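Local coordinates for protein aromatic amino acid beta-eliminating lyase/threonine aldolase (Exiguobacterium sibiricum, PDB 3LWS) that belongs to the beta-eliminating lyase family of pyridoxal-phosphate enzymes with the aminotransferase-like fold, and forms an assembly of two chains, at residues A[47-50]-A[51-55]; A[105-108]-A[109-113]; A[126-129]-A[130-133]; A[180-183]-A[184-188]; A[320-324]-A[325-329]. One frame throughout, in Å; residues are numbered along the deposited sequence.

Interaction 1 (A[47-50]-A[51-55]); sequences AIIE and PFEQK
The Glu53 carboxylate turns one flat face to Ile49, whose CG1 and CD1 both stand over it; CG1 is 3.6 Å from Glu53 OE2. The two side chains run side by side and point the same way, because Ile49 CG1 lies anti to its backbone nitrogen (chi1 -166°) and the Glu53 chain is extended. The two carboxylate oxygens are engaged separately: OE2 accepts from Phe67 N and OE1 forms a salt bridge with Arg227. The Phe52 ring swings away from 47-50, leaving CB against Ile48 O at 3.4 Å, and meets the rings of Phe56, Phe67 and Phe204, the last edge-to-face. Three successive i to i+4 bonds establish the first helical turns: Phe52 N to Ile48 O (3.1 Å), Glu53 N to Ile49 O (2.9 Å) and Gln54 N to Glu50 O (3.0 Å). Ile48 is the N-cap, and Pro51 fits the first turn, where its missing N-H costs no bond; its CD rests 3.5 Å from Ile48 O. Glu50 OE2 reaches back to Gly46 N. Helix 49-60 thus starts against helix 241-254: Ile48 and Phe52 pack on it, Lys55 pairs with Asp248 and Glu252, and Glu53 ties the start to strand 64-68.

Interaction 2 (A[105-108]-A[109-113]); sequences DGLK and ELHPI
Two backbone donors converge on Asp105 O: Glu109 N at 2.9 Å (N-H...O 141°), in a regular helical bond, and Lys108 N in a weak one. Glu109 N is itself shared, since it also makes a weak bond of 3.2 Å to Gly106 O, which takes its main bond from Leu110 N at 2.9 Å. The turn loosens at its end, where His111 N gives only a weak bond to Leu107 O at 3.0 Å. That same oxygen lies in the plane of the His111 ring, at its edge, near CD2. The imidazole is fixed by Arg80 at ND1 and Tyr233 at NE2. Beyond it, Pro112 is the centre of an inverse gamma turn that brings Ile113 back beside the helix: its CD1 meets Leu107 CD1 at 4.2 Å, and its carbonyl oxygen lies 3.5 Å from Lys108 CG. A water is placed to bridge Lys108 O and Ile113 O, although it has more acceptors near it than protons. Helix 106-110 thereby passes into strand 114-117, with Leu107, Leu110 and Ile113 packed on helix 71-86, while Leu110 also touches Trp229 of the second subunit.

Interaction 3 (A[126-129]-A[130-133]); sequences TLDE and IKAL
Backbone bonds carry the turn from Thr126 and Leu127 into Ile130 and Lys131. Ile130 N reaches Thr126 O at 3.2 Å, and Lys131 N reaches Leu127 O at 2.9 Å with a nearly straight N-H...O angle of 171°. Ala132 N divides its proton between Asp128 O at 3.0 Å and, weakly, Glu129 O. Side-chain bonds close the other end as a capping box: Glu129 N donates to Thr126 OG1 at 3.0 Å, and Thr126 N donates to Glu129 OE1 at 2.9 Å, approaching on the anti side and 20° out of the carboxylate plane. Glu129 OE2 is held by a salt bridge to Arg123. Apolar contact comes from Lys131, whose extended chain runs back to cross Leu127 obliquely, with CE 3.9 Å from Leu127 CG. A water then joins the ends of opposite charge, donating to Asp128 OD1 at 2.6 Å and accepting from Lys131 NZ at 2.8 Å. The chemistry is therefore divided: Leu127 and Ile130 give hydrocarbon to helix 155-167, the amides of Thr126 and Glu129 are each satisfied by the other's side chain, and the exposed Asp128-Lys131 attraction acts through water, probably screened by solvent.

Interaction 4 (A[180-183]-A[184-188]); sequences FEML and PYYEK
The methyl of selenomethionine Met182 sits against two tyrosines. Its CE lies over one face of the Tyr186 ring, 3.9 Å from CE2, and approaches Tyr185 obliquely, 3.6 Å from CD2. Bends at chi2 (-60°) and chi3 (-42°) fold the chain so that CE ends there. Met182 and Tyr185 run side by side in the same direction, whereas Met182 runs across Tyr186. Tyr185 CD2 stands over that same face of Tyr186, offset toward the rim, so three side chains form one cluster; Tyr186 OH is fixed by Pro153 O. On another side of the helix Leu183 wraps the carbonyl of Lys188, its CB 3.3 Å from Lys188 O. Backbone bonds from Tyr186 N to Met182 O (3.1 Å) and from Glu187 N to Leu183 O (2.8 Å) finish the helix. Before them it is kinked: Pro184 has no N-H for the turn behind, and a water substitutes for the direct bond of Tyr185, donating to Glu181 O (2.7 Å) and accepting from Tyr185 N (3.0 Å). This is a proline-kinked helix ended by a residue of positive phi, Glu187. It lies near the cofactor site: Glu181 bonds weakly to Gly207 N, next to Lys206, the lysine carrying pyridoxal phosphate.

Interaction 5 (A[320-324]-A[325-329]); sequences LVDKD and GYCST
Lys323 and Tyr326 make a close side-chain contact of the hairpin: Lys323 CB stands over one face of the tyrosine ring, 3.6 Å from its centroid and 21° off the normal, a CH-pi contact. At the ring edge, near its plane, Asp324 O is 3.3 Å from Tyr326 CD1. With CG anti to the carbonyl carbon (chi1 -57°), Lys323 CG lies toward the phenol end of the ring. Backbone bonds draw the strands together: Lys323 N to Tyr326 O at 2.8 Å, and the antiparallel hydrogen-bonded pair Val321-Ser328, with Val321 N to Ser328 O at 2.8 Å and Ser328 N to Val321 O at 2.9 Å. On the other face, in the non-hydrogen-bonded pair, Asp322 OD1 touches Cys327 CB at 3.3 Å and accepts from Ala298 N; Leu320 CD2 packs 3.9 Å from Cys327 SG, beside helix 298-312 and Phe294. Against this packed side, the Asp324-Gly325 type II beta turn is exposed, with Asp324 in two conformers, yet Gln297 steadies it through Gly325 N and Lys323 O. The cross-strand bonds thus close the hairpin, bonds from Cys327 and Thr329 to Phe294 and Leu292 join it to the sheet, and exposed Lys323 lays its aliphatic part on the ring.

In the fold
All five contacts are local, and none touches another. Interactions 1 to 4 are helical turns, while interaction 5 is a hairpin at the edge of the four-stranded antiparallel sheet, on the other side of the chain's centre from interaction 1. Interaction 2 is the most buried and the one reaching Trp229 of the second subunit; interactions 3 and 5 are the most exposed. Interaction 4, about 13 Å from the chain's centre, relies on a selenomethionine methyl packed on aromatic rings, and it shares helix 155-167 as a neighbour with interaction 3. Charge is used differently: interaction 1 buries its glutamate in protein partners, interaction 3 uses one to cap a helix and leaves Asp128 and Lys131 joined through water.

Interaction 1 (A[47-50]-A[51-55])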
loop_
_atom_site.group_PDB
_atom_site.type_symbol
_atom_site.label_atom_id
_atom_site.label_comp_id
_atom_site.label_asym_id
_atom_site.label_seq_id
_atom_site.Cartn_x
_atom_site.Cartn_y
_atom_site.Cartn_z
ATOM N N ALA A 47 -3.131 2.603 17.340
ATOM C CA ALA A 47 -4.469 3.134 17.164
ATOM C C ALA A 47 -5.033 2.769 15.796
ATOM O O ALA A 47 -4.278 2.644 14.852
ATOM C CB ALA A 47 -4.446 4.624 17.303
ATOM N N ILE A 48 -6.360 2.622 15.741
ATOM C CA ILE A 48 -7.155 2.465 14.527
ATOM C C ILE A 48 -7.053 1.041 14.005
ATOM O O ILE A 48 -8.063 0.325 13.937
ATOM C CB ILE A 48 -6.812 3.544 13.402
ATOM C CG1 ILE A 48 -7.059 4.980 13.877
ATOM C CG2 ILE A 48 -7.656 3.331 12.188
ATOM C CD1 ILE A 48 -6.659 6.057 12.815
ATOM N N ILE A 49 -5.847 0.628 13.646
ATOM C CA ILE A 49 -5.619 -0.687 13.057
ATOM C C ILE A 49 -5.975 -1.851 14.012
ATOM O O ILE A 49 -6.644 -2.789 13.583
ATOM C CB ILE A 49 -4.161 -0.830 12.523
ATOM C CG1 ILE A 49 -4.049 -2.066 11.611
ATOM C CG2 ILE A 49 -3.165 -0.859 13.682
ATOM C CD1 ILE A 49 -2.815 -2.087 10.639
ATOM N N GLU A 50 -5.578 -1.786 15.287
ATOM C CA GLU A 50 -5.893 -2.903 16.206
ATOM C C GLU A 50 -7.365 -3.107 16.439
ATOM O O GLU A 50 -7.816 -4.219 16.318
ATOM C CB GLU A 50 -5.130 -2.865 17.539
ATOM C CG GLU A 50 -3.679 -3.059 17.341
ATOM C CD GLU A 50 -2.876 -3.285 18.611
ATOM O OE1 GLU A 50 -3.233 -4.209 19.368
ATOM O OE2 GLU A 50 -1.848 -2.583 18.794
ATOM N N PRO A 51 -8.122 -2.045 16.736
ATOM C CA PRO A 51 -9.568 -2.220 16.863
ATOM C C PRO A 51 -10.262 -2.690 15.558
ATOM O O PRO A 51 -11.198 -3.509 15.610
ATOM C CB PRO A 51 -10.052 -0.813 17.248
ATOM C CG PRO A 51 -8.940 -0.183 17.888
ATOM C CD PRO A 51 -7.703 -0.721 17.235
ATOM N N PHE A 52 -9.799 -2.206 14.402
ATOM C CA PHE A 52 -10.388 -2.618 13.128
ATOM C C PHE A 52 -10.155 -4.101 12.892
ATOM O O PHE A 52 -11.063 -4.817 12.466
ATOM C CB PHE A 52 -9.846 -1.785 11.958
ATOM C CG PHE A 52 -10.495 -2.078 10.644
ATOM C CD1 PHE A 52 -9.996 -3.084 9.811
ATOM C CD2 PHE A 52 -11.576 -1.346 10.214
ATOM C CE1 PHE A 52 -10.585 -3.358 8.600
ATOM C CE2 PHE A 52 -12.158 -1.606 8.982
ATOM C CZ PHE A 52 -11.663 -2.617 8.170
ATOM N N GLU A 53 -8.932 -4.544 13.176
ATOM C CA GLU A 53 -8.566 -5.915 12.977
ATOM C C GLU A 53 -9.404 -6.806 13.911
ATOM O O GLU A 53 -9.950 -7.799 13.477
ATOM C CB GLU A 53 -7.056 -6.083 13.157
ATOM C CG GLU A 53 -6.214 -5.578 11.973
ATOM C CD GLU A 53 -4.684 -5.814 12.118
ATOM O OE1 GLU A 53 -4.186 -6.176 13.220
ATOM O OE2 GLU A 53 -3.987 -5.655 11.100
ATOM N N GLN A 54 -9.552 -6.432 15.181
ATOM C CA GLN A 54 -10.378 -7.241 16.139
ATOM C C GLN A 54 -11.844 -7.314 15.702
ATOM O O GLN A 54 -12.465 -8.384 15.719
ATOM C CB GLN A 54 -10.295 -6.629 17.541
ATOM C CG GLN A 54 -8.875 -6.640 18.115
ATOM C CD GLN A 54 -8.724 -5.773 19.383
ATOM O OE1 GLN A 54 -9.642 -5.027 19.772
ATOM N NE2 GLN A 54 -7.552 -5.880 20.032
ATOM N N LYS A 55 -12.382 -6.162 15.304
ATOM C CA LYS A 55 -13.719 -6.050 14.756
ATOM C C LYS A 55 -13.991 -7.085 13.679
ATOM O O LYS A 55 -14.967 -7.849 13.757
ATOM C CB LYS A 55 -13.937 -4.629 14.193
ATOM C CG LYS A 55 -15.287 -4.412 13.532
ATOM C CD LYS A 55 -15.517 -2.961 13.224
ATOM C CE LYS A 55 -16.916 -2.754 12.661
ATOM N NZ LYS A 55 -17.245 -1.336 12.373
#

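Interaction 2 (A[105-108]-A[109-113])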
loop_
_atom_site.group_PDB
_atom_site.type_symbol
_atom_site.label_atom_id
_atom_site.label_comp_id
_atom_site.label_asym_id
_atom_site.label_seq_id
_atom_site.Cartn_x
_atom_site.Cartn_y
_atom_site.Cartn_z
ATOM N N ASP A 105 1.341 -12.694 -12.489
ATOM C CA ASP A 105 1.914 -13.952 -12.054
ATOM C C ASP A 105 2.647 -13.859 -10.733
ATOM O O ASP A 105 3.566 -14.662 -10.474
ATOM C CB ASP A 105 2.876 -14.468 -13.114
ATOM C CG ASP A 105 2.226 -14.569 -14.472
ATOM O OD1 ASP A 105 1.204 -15.281 -14.569
ATOM O OD2 ASP A 105 2.750 -13.938 -15.420
ATOM N N GLY A 106 2.226 -12.892 -9.905
ATOM C CA GLY A 106 2.893 -12.548 -8.649
ATOM C C GLY A 106 3.173 -13.741 -7.777
ATOM O O GLY A 106 4.301 -13.912 -7.339
ATOM N N LEU A 107 2.159 -14.590 -7.560
ATOM C CA LEU A 107 2.322 -15.796 -6.731
ATOM C C LEU A 107 3.541 -16.650 -7.170
ATOM O O LEU A 107 4.392 -17.031 -6.359
ATOM C CB LEU A 107 1.051 -16.663 -6.809
ATOM C CG LEU A 107 1.004 -17.945 -5.965
ATOM C CD1 LEU A 107 1.323 -17.632 -4.476
ATOM C CD2 LEU A 107 -0.367 -18.610 -6.120
ATOM N N LYS A 108 3.632 -16.906 -8.466
ATOM C CA LYS A 108 4.647 -17.784 -8.999
ATOM C C LYS A 108 5.990 -17.095 -9.148
ATOM O O LYS A 108 7.003 -17.761 -9.156
ATOM C CB LYS A 108 4.212 -18.354 -10.352
ATOM C CG LYS A 108 2.901 -19.159 -10.328
ATOM C CD LYS A 108 2.407 -19.468 -11.748
ATOM C CE LYS A 108 0.918 -19.817 -11.804
ATOM N NZ LYS A 108 0.354 -19.887 -13.213
ATOM N N GLU A 109 6.008 -15.775 -9.272
ATOM C CA GLU A 109 7.266 -15.059 -9.443
ATOM C C GLU A 109 7.871 -14.836 -8.088
ATOM O O GLU A 109 9.070 -14.811 -7.983
ATOM C CB GLU A 109 7.046 -13.714 -10.144
ATOM C CG GLU A 109 6.610 -13.844 -11.605
ATOM C CD GLU A 109 7.761 -14.168 -12.589
ATOM O OE1 GLU A 109 8.938 -13.878 -12.306
ATOM O OE2 GLU A 109 7.476 -14.717 -13.667
ATOM N N LEU A 110 7.034 -14.699 -7.048
ATOM C CA LEU A 110 7.504 -14.345 -5.706
ATOM C C LEU A 110 7.659 -15.510 -4.723
ATOM O O LEU A 110 8.292 -15.352 -3.677
ATOM C CB LEU A 110 6.592 -13.255 -5.118
ATOM C CG LEU A 110 6.772 -11.877 -5.772
ATOM C CD1 LEU A 110 5.688 -10.998 -5.280
ATOM C CD2 LEU A 110 8.197 -11.280 -5.488
ATOM N N HIS A 111 7.113 -16.670 -5.067
ATOM C CA HIS A 111 7.196 -17.860 -4.236
ATOM C C HIS A 111 7.376 -19.099 -5.116
ATOM O O HIS A 111 6.898 -19.131 -6.257
ATOM C CB HIS A 111 5.921 -18.003 -3.393
ATOM C CG HIS A 111 5.549 -16.751 -2.680
ATOM N ND1 HIS A 111 6.042 -16.432 -1.431
ATOM C CD2 HIS A 111 4.784 -15.708 -3.068
ATOM C CE1 HIS A 111 5.580 -15.253 -1.075
ATOM N NE2 HIS A 111 4.823 -14.787 -2.055
ATOM N N PRO A 112 8.081 -20.132 -4.600
ATOM C CA PRO A 112 8.273 -21.331 -5.409
ATOM C C PRO A 112 6.992 -22.164 -5.334
ATOM O O PRO A 112 6.966 -23.218 -4.720
ATOM C CB PRO A 112 9.485 -22.009 -4.737
ATOM C CG PRO A 112 9.429 -21.592 -3.338
ATOM C CD PRO A 112 8.861 -20.183 -3.355
ATOM N N ILE A 113 5.919 -21.648 -5.931
ATOM C CA ILE A 113 4.618 -22.269 -5.822
ATOM C C ILE A 113 3.995 -22.524 -7.211
ATOM O O ILE A 113 4.089 -21.693 -8.147
ATOM C CB ILE A 113 3.674 -21.483 -4.880
ATOM C CG1 ILE A 113 4.200 -21.501 -3.436
ATOM C CG2 ILE A 113 2.262 -22.074 -4.937
ATOM C CD1 ILE A 113 3.446 -20.653 -2.472
HETATM O O HOH W 1 6.388 -20.587 -9.210
#

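Interaction 3 (A[126-129]-A[130-133])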
loop_
_atom_site.group_PDB
_atom_site.type_symbol
_atom_site.label_atom_id
_atom_site.label_comp_id
_atom_site.label_asym_id
_atom_site.label_seq_id
_atom_site.Cartn_x
_atom_site.Cartn_y
_atom_site.Cartn_z
ATOM N N THR A 126 -16.276 -28.821 -10.183
ATOM C CA THR A 126 -17.251 -29.747 -9.628
ATOM C C THR A 126 -16.664 -30.380 -8.371
ATOM O O THR A 126 -15.456 -30.372 -8.189
ATOM C CB THR A 126 -17.589 -30.841 -10.642
ATOM O OG1 THR A 126 -16.434 -31.668 -10.844
ATOM C CG2 THR A 126 -18.038 -30.254 -11.958
ATOM N N LEU A 127 -17.514 -30.912 -7.500
ATOM C CA LEU A 127 -17.046 -31.639 -6.321
ATOM C C LEU A 127 -16.183 -32.851 -6.699
ATOM O O LEU A 127 -15.171 -33.115 -6.033
ATOM C CB LEU A 127 -18.221 -32.077 -5.451
ATOM C CG LEU A 127 -17.930 -32.893 -4.193
ATOM C CD1 LEU A 127 -16.977 -32.241 -3.265
ATOM C CD2 LEU A 127 -19.222 -33.140 -3.459
ATOM N N ASP A 128 -16.543 -33.561 -7.774
ATOM C CA ASP A 128 -15.697 -34.652 -8.266
ATOM C C ASP A 128 -14.299 -34.192 -8.641
ATOM O O ASP A 128 -13.317 -34.908 -8.369
ATOM C CB ASP A 128 -16.307 -35.356 -9.467
ATOM C CG ASP A 128 -17.500 -36.223 -9.093
ATOM O OD1 ASP A 128 -17.595 -36.664 -7.936
ATOM O OD2 ASP A 128 -18.343 -36.449 -9.972
ATOM N N GLU A 129 -14.198 -33.035 -9.287
ATOM C CA GLU A 129 -12.879 -32.476 -9.639
ATOM C C GLU A 129 -12.022 -32.135 -8.418
ATOM O O GLU A 129 -10.831 -32.325 -8.456
ATOM C CB GLU A 129 -13.029 -31.264 -10.539
ATOM C CG GLU A 129 -13.343 -31.665 -11.969
ATOM C CD GLU A 129 -13.850 -30.531 -12.803
ATOM O OE1 GLU A 129 -14.453 -29.584 -12.261
ATOM O OE2 GLU A 129 -13.680 -30.592 -14.026
ATOM N N ILE A 130 -12.639 -31.647 -7.344
ATOM C CA ILE A 130 -11.938 -31.404 -6.078
ATOM C C ILE A 130 -11.478 -32.742 -5.463
ATOM O O ILE A 130 -10.351 -32.872 -5.059
ATOM C CB ILE A 130 -12.859 -30.649 -5.078
ATOM C CG1 ILE A 130 -13.117 -29.195 -5.554
ATOM C CG2 ILE A 130 -12.295 -30.652 -3.667
ATOM C CD1 ILE A 130 -14.197 -28.513 -4.793
ATOM N N LYS A 131 -12.363 -33.732 -5.392
ATOM C CA LYS A 131 -11.997 -35.058 -4.869
ATOM C C LYS A 131 -10.888 -35.729 -5.687
ATOM O O LYS A 131 -10.197 -36.587 -5.162
ATOM C CB LYS A 131 -13.208 -35.989 -4.800
ATOM C CG LYS A 131 -14.261 -35.616 -3.755
ATOM C CD LYS A 131 -15.563 -36.385 -3.955
ATOM C CE LYS A 131 -16.511 -36.201 -2.791
ATOM N NZ LYS A 131 -17.883 -36.734 -3.052
ATOM N N ALA A 132 -10.739 -35.368 -6.965
ATOM C CA ALA A 132 -9.674 -35.921 -7.805
ATOM C C ALA A 132 -8.338 -35.224 -7.602
ATOM O O ALA A 132 -7.336 -35.685 -8.127
ATOM C CB ALA A 132 -10.086 -35.901 -9.317
ATOM N N LEU A 133 -8.306 -34.115 -6.855
ATOM C CA LEU A 133 -7.024 -33.436 -6.583
ATOM C C LEU A 133 -6.084 -34.344 -5.808
ATOM O O LEU A 133 -6.554 -35.086 -4.971
ATOM C CB LEU A 133 -7.200 -32.124 -5.814
ATOM C CG LEU A 133 -7.850 -30.949 -6.592
ATOM C CD1 LEU A 133 -8.042 -29.762 -5.659
ATOM C CD2 LEU A 133 -7.043 -30.540 -7.834
HETATM O O HOH W 2 -18.753 -36.049 -5.645
#

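Interaction 4 (A[180-183]-A[184-188])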
loop_
_atom_site.group_PDB
_atom_site.type_symbol
_atom_site.label_atom_id
_atom_site.label_comp_id
_atom_site.label_asym_id
_atom_site.label_seq_id
_atom_site.Cartn_x
_atom_site.Cartn_y
_atom_site.Cartn_z
ATOM N N PHE A 180 -19.698 -10.182 1.115
ATOM C CA PHE A 180 -20.887 -9.493 1.650
ATOM C C PHE A 180 -22.036 -9.577 0.656
ATOM O O PHE A 180 -23.191 -9.786 1.049
ATOM C CB PHE A 180 -20.561 -8.052 2.027
ATOM C CG PHE A 180 -19.463 -7.958 3.050
ATOM C CD1 PHE A 180 -19.702 -8.353 4.376
ATOM C CD2 PHE A 180 -18.184 -7.579 2.685
ATOM C CE1 PHE A 180 -18.675 -8.352 5.334
ATOM C CE2 PHE A 180 -17.150 -7.558 3.647
ATOM C CZ PHE A 180 -17.412 -7.936 4.975
ATOM N N GLU A 181 -21.683 -9.525 -0.636
ATOM C CA GLU A 181 -22.625 -9.516 -1.708
ATOM C C GLU A 181 -23.384 -10.814 -1.778
ATOM O O GLU A 181 -24.510 -10.825 -2.294
ATOM C CB GLU A 181 -21.943 -9.258 -3.067
ATOM C CG GLU A 181 -21.345 -7.884 -3.235
ATOM C CD GLU A 181 -19.913 -7.753 -2.728
ATOM O OE1 GLU A 181 -19.614 -8.327 -1.665
ATOM O OE2 GLU A 181 -19.102 -7.065 -3.404
HETATM N N MSE A 182 -22.766 -11.897 -1.303
HETATM C CA MSE A 182 -23.335 -13.248 -1.364
HETATM C C MSE A 182 -24.249 -13.622 -0.177
HETATM O O MSE A 182 -24.967 -14.619 -0.243
HETATM C CB MSE A 182 -22.223 -14.289 -1.434
HETATM C CG MSE A 182 -21.465 -14.312 -2.706
HETATM SE SE MSE A 182 -22.612 -14.685 -4.225
HETATM C CE MSE A 182 -23.785 -16.098 -3.630
ATOM N N LEU A 183 -24.200 -12.843 0.899
ATOM C CA LEU A 183 -24.938 -13.198 2.111
ATOM C C LEU A 183 -26.481 -13.200 1.943
ATOM O O LEU A 183 -27.124 -14.107 2.432
ATOM C CB LEU A 183 -24.443 -12.368 3.316
ATOM C CG LEU A 183 -22.934 -12.532 3.607
ATOM C CD1 LEU A 183 -22.476 -11.821 4.875
ATOM C CD2 LEU A 183 -22.518 -13.975 3.674
ATOM N N PRO A 184 -27.066 -12.235 1.205
ATOM C CA PRO A 184 -28.508 -12.314 1.010
ATOM C C PRO A 184 -28.948 -13.647 0.415
ATOM O O PRO A 184 -29.865 -14.272 0.927
ATOM C CB PRO A 184 -28.792 -11.135 0.071
ATOM C CG PRO A 184 -27.740 -10.191 0.374
ATOM C CD PRO A 184 -26.530 -10.999 0.623
ATOM N N TYR A 185 -28.251 -14.113 -0.622
ATOM C CA TYR A 185 -28.602 -15.353 -1.311
ATOM C C TYR A 185 -28.375 -16.589 -0.451
ATOM O O TYR A 185 -29.174 -17.515 -0.455
ATOM C CB TYR A 185 -27.768 -15.485 -2.586
ATOM C CG TYR A 185 -27.831 -16.820 -3.223
ATOM C CD1 TYR A 185 -28.871 -17.147 -4.076
ATOM C CD2 TYR A 185 -26.870 -17.791 -2.948
ATOM C CE1 TYR A 185 -28.951 -18.391 -4.647
ATOM C CE2 TYR A 185 -26.939 -19.027 -3.527
ATOM C CZ TYR A 185 -27.973 -19.327 -4.383
ATOM O OH TYR A 185 -28.020 -20.576 -4.955
ATOM N N TYR A 186 -27.261 -16.625 0.262
ATOM C CA TYR A 186 -27.003 -17.780 1.136
ATOM C C TYR A 186 -27.926 -17.791 2.350
ATOM O O TYR A 186 -28.185 -18.855 2.914
ATOM C CB TYR A 186 -25.564 -17.812 1.611
ATOM C CG TYR A 186 -24.603 -18.354 0.595
ATOM C CD1 TYR A 186 -24.854 -19.545 -0.035
ATOM C CD2 TYR A 186 -23.416 -17.692 0.292
ATOM C CE1 TYR A 186 -23.992 -20.067 -0.961
ATOM C CE2 TYR A 186 -22.508 -18.239 -0.649
ATOM C CZ TYR A 186 -22.822 -19.416 -1.278
ATOM O OH TYR A 186 -22.019 -20.011 -2.222
ATOM N N GLU A 187 -28.416 -16.617 2.731
ATOM C CA GLU A 187 -29.179 -16.434 3.971
ATOM C C GLU A 187 -28.313 -16.816 5.187
ATOM O O GLU A 187 -28.737 -17.536 6.081
ATOM C CB GLU A 187 -30.539 -17.146 3.909
ATOM C CG GLU A 187 -31.389 -16.646 2.764
ATOM C CD GLU A 187 -32.805 -17.213 2.702
ATOM O OE1 GLU A 187 -33.283 -17.827 3.650
ATOM O OE2 GLU A 187 -33.459 -17.031 1.664
ATOM N N LYS A 188 -27.090 -16.287 5.193
ATOM C CA LYS A 188 -26.094 -16.608 6.194
ATOM C C LYS A 188 -25.316 -15.357 6.587
ATOM O O LYS A 188 -25.241 -14.410 5.825
ATOM C CB LYS A 188 -25.127 -17.669 5.675
ATOM C CG LYS A 188 -25.739 -19.030 5.457
ATOM C CD LYS A 188 -25.926 -19.816 6.733
ATOM C CE LYS A 188 -26.486 -21.190 6.416
ATOM N NZ LYS A 188 -26.551 -21.967 7.666
HETATM O O HOH W 3 -26.473 -12.647 -2.606
#

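Interaction 5 (A[320-324]-A[325-329])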
loop_
_atom_site.group_PDB
_atom_site.type_symbol
_atom_site.label_atom_id
_atom_site.label_comp_id
_atom_site.label_asym_id
_atom_site.label_seq_id
_atom_site.Cartn_x
_atom_site.Cartn_y
_atom_site.Cartn_z
ATOM N N LEU A 320 -17.276 -2.499 -23.338
ATOM C CA LEU A 320 -17.500 -3.866 -23.828
ATOM C C LEU A 320 -16.186 -4.660 -23.996
ATOM O O LEU A 320 -15.137 -4.072 -24.209
ATOM C CB LEU A 320 -18.239 -3.820 -25.157
ATOM C CG LEU A 320 -19.686 -3.298 -25.109
ATOM C CD1 LEU A 320 -20.072 -2.807 -26.547
ATOM C CD2 LEU A 320 -20.640 -4.362 -24.579
ATOM N N VAL A 321 -16.259 -5.986 -23.879
ATOM C CA VAL A 321 -15.116 -6.876 -24.101
ATOM C C VAL A 321 -15.572 -7.850 -25.159
ATOM O O VAL A 321 -16.516 -8.594 -24.906
ATOM C CB VAL A 321 -14.672 -7.621 -22.803
ATOM C CG1 VAL A 321 -13.556 -8.655 -23.103
ATOM C CG2 VAL A 321 -14.195 -6.620 -21.745
ATOM N N ASP A 322 -14.931 -7.819 -26.341
ATOM C CA ASP A 322 -15.314 -8.694 -27.429
ATOM C C ASP A 322 -14.929 -10.130 -27.120
ATOM O O ASP A 322 -13.855 -10.402 -26.585
ATOM C CB ASP A 322 -14.706 -8.263 -28.789
ATOM C CG ASP A 322 -15.557 -7.275 -29.521
ATOM O OD1 ASP A 322 -16.779 -7.266 -29.263
ATOM O OD2 ASP A 322 -15.021 -6.540 -30.381
ATOM N N LYS A 323 -15.837 -11.034 -27.462
ATOM C CA LYS A 323 -15.633 -12.465 -27.312
ATOM C C LYS A 323 -16.004 -13.052 -28.670
ATOM O O LYS A 323 -16.025 -12.322 -29.685
ATOM C CB LYS A 323 -16.540 -13.042 -26.202
ATOM C CG LYS A 323 -16.377 -12.404 -24.878
ATOM C CD LYS A 323 -15.204 -12.956 -24.126
ATOM C CE LYS A 323 -15.334 -12.562 -22.661
ATOM N NZ LYS A 323 -14.265 -13.129 -21.815
ATOM N N ASP A 324 -16.288 -14.351 -28.698
ATOM C CA ASP A 324 -16.574 -15.046 -29.960
ATOM C C ASP A 324 -18.050 -14.876 -30.372
ATOM O O ASP A 324 -18.933 -15.578 -29.878
ATOM C CB ASP A 324 -16.215 -16.532 -29.835
ATOM C CG ASP A 324 -16.311 -17.276 -31.170
ATOM O OD1 ASP A 324 -16.248 -16.625 -32.237
ATOM O OD2 ASP A 324 -16.449 -18.514 -31.145
ATOM N N GLY A 325 -18.309 -13.936 -31.284
ATOM C CA GLY A 325 -19.666 -13.687 -31.756
ATOM C C GLY A 325 -20.568 -12.923 -30.800
ATOM O O GLY A 325 -21.746 -12.752 -31.079
ATOM N N TYR A 326 -20.027 -12.500 -29.657
ATOM C CA TYR A 326 -20.745 -11.650 -28.706
ATOM C C TYR A 326 -19.747 -10.752 -27.972
ATOM O O TYR A 326 -18.541 -10.934 -28.105
ATOM C CB TYR A 326 -21.546 -12.528 -27.729
ATOM C CG TYR A 326 -20.720 -13.252 -26.694
ATOM C CD1 TYR A 326 -20.024 -14.405 -27.003
ATOM C CD2 TYR A 326 -20.655 -12.770 -25.398
ATOM C CE1 TYR A 326 -19.255 -15.094 -26.007
ATOM C CE2 TYR A 326 -19.883 -13.411 -24.418
ATOM C CZ TYR A 326 -19.206 -14.576 -24.721
ATOM O OH TYR A 326 -18.484 -15.139 -23.716
ATOM N N CYS A 327 -20.247 -9.756 -27.250
ATOM C CA CYS A 327 -19.421 -8.881 -26.421
ATOM C C CYS A 327 -20.078 -8.742 -25.070
ATOM O O CYS A 327 -21.296 -8.910 -24.933
ATOM C CB CYS A 327 -19.231 -7.498 -27.061
ATOM S SG CYS A 327 -20.726 -6.721 -27.623
ATOM N N SER A 328 -19.280 -8.416 -24.075
ATOM C CA SER A 328 -19.684 -8.601 -22.683
ATOM C C SER A 328 -19.279 -7.435 -21.825
ATOM O O SER A 328 -18.288 -6.764 -22.099
ATOM C CB SER A 328 -18.996 -9.850 -22.129
ATOM O OG SER A 328 -19.393 -10.118 -20.805
ATOM N N THR A 329 -20.085 -7.168 -20.797
ATOM C CA THR A 329 -19.718 -6.218 -19.771
ATOM C C THR A 329 -20.197 -6.745 -18.427
ATOM O O THR A 329 -21.082 -7.617 -18.352
ATOM C CB THR A 329 -20.298 -4.836 -20.022
ATOM O OG1 THR A 329 -19.554 -3.874 -19.254
ATOM C CG2 THR A 329 -21.801 -4.771 -19.636
#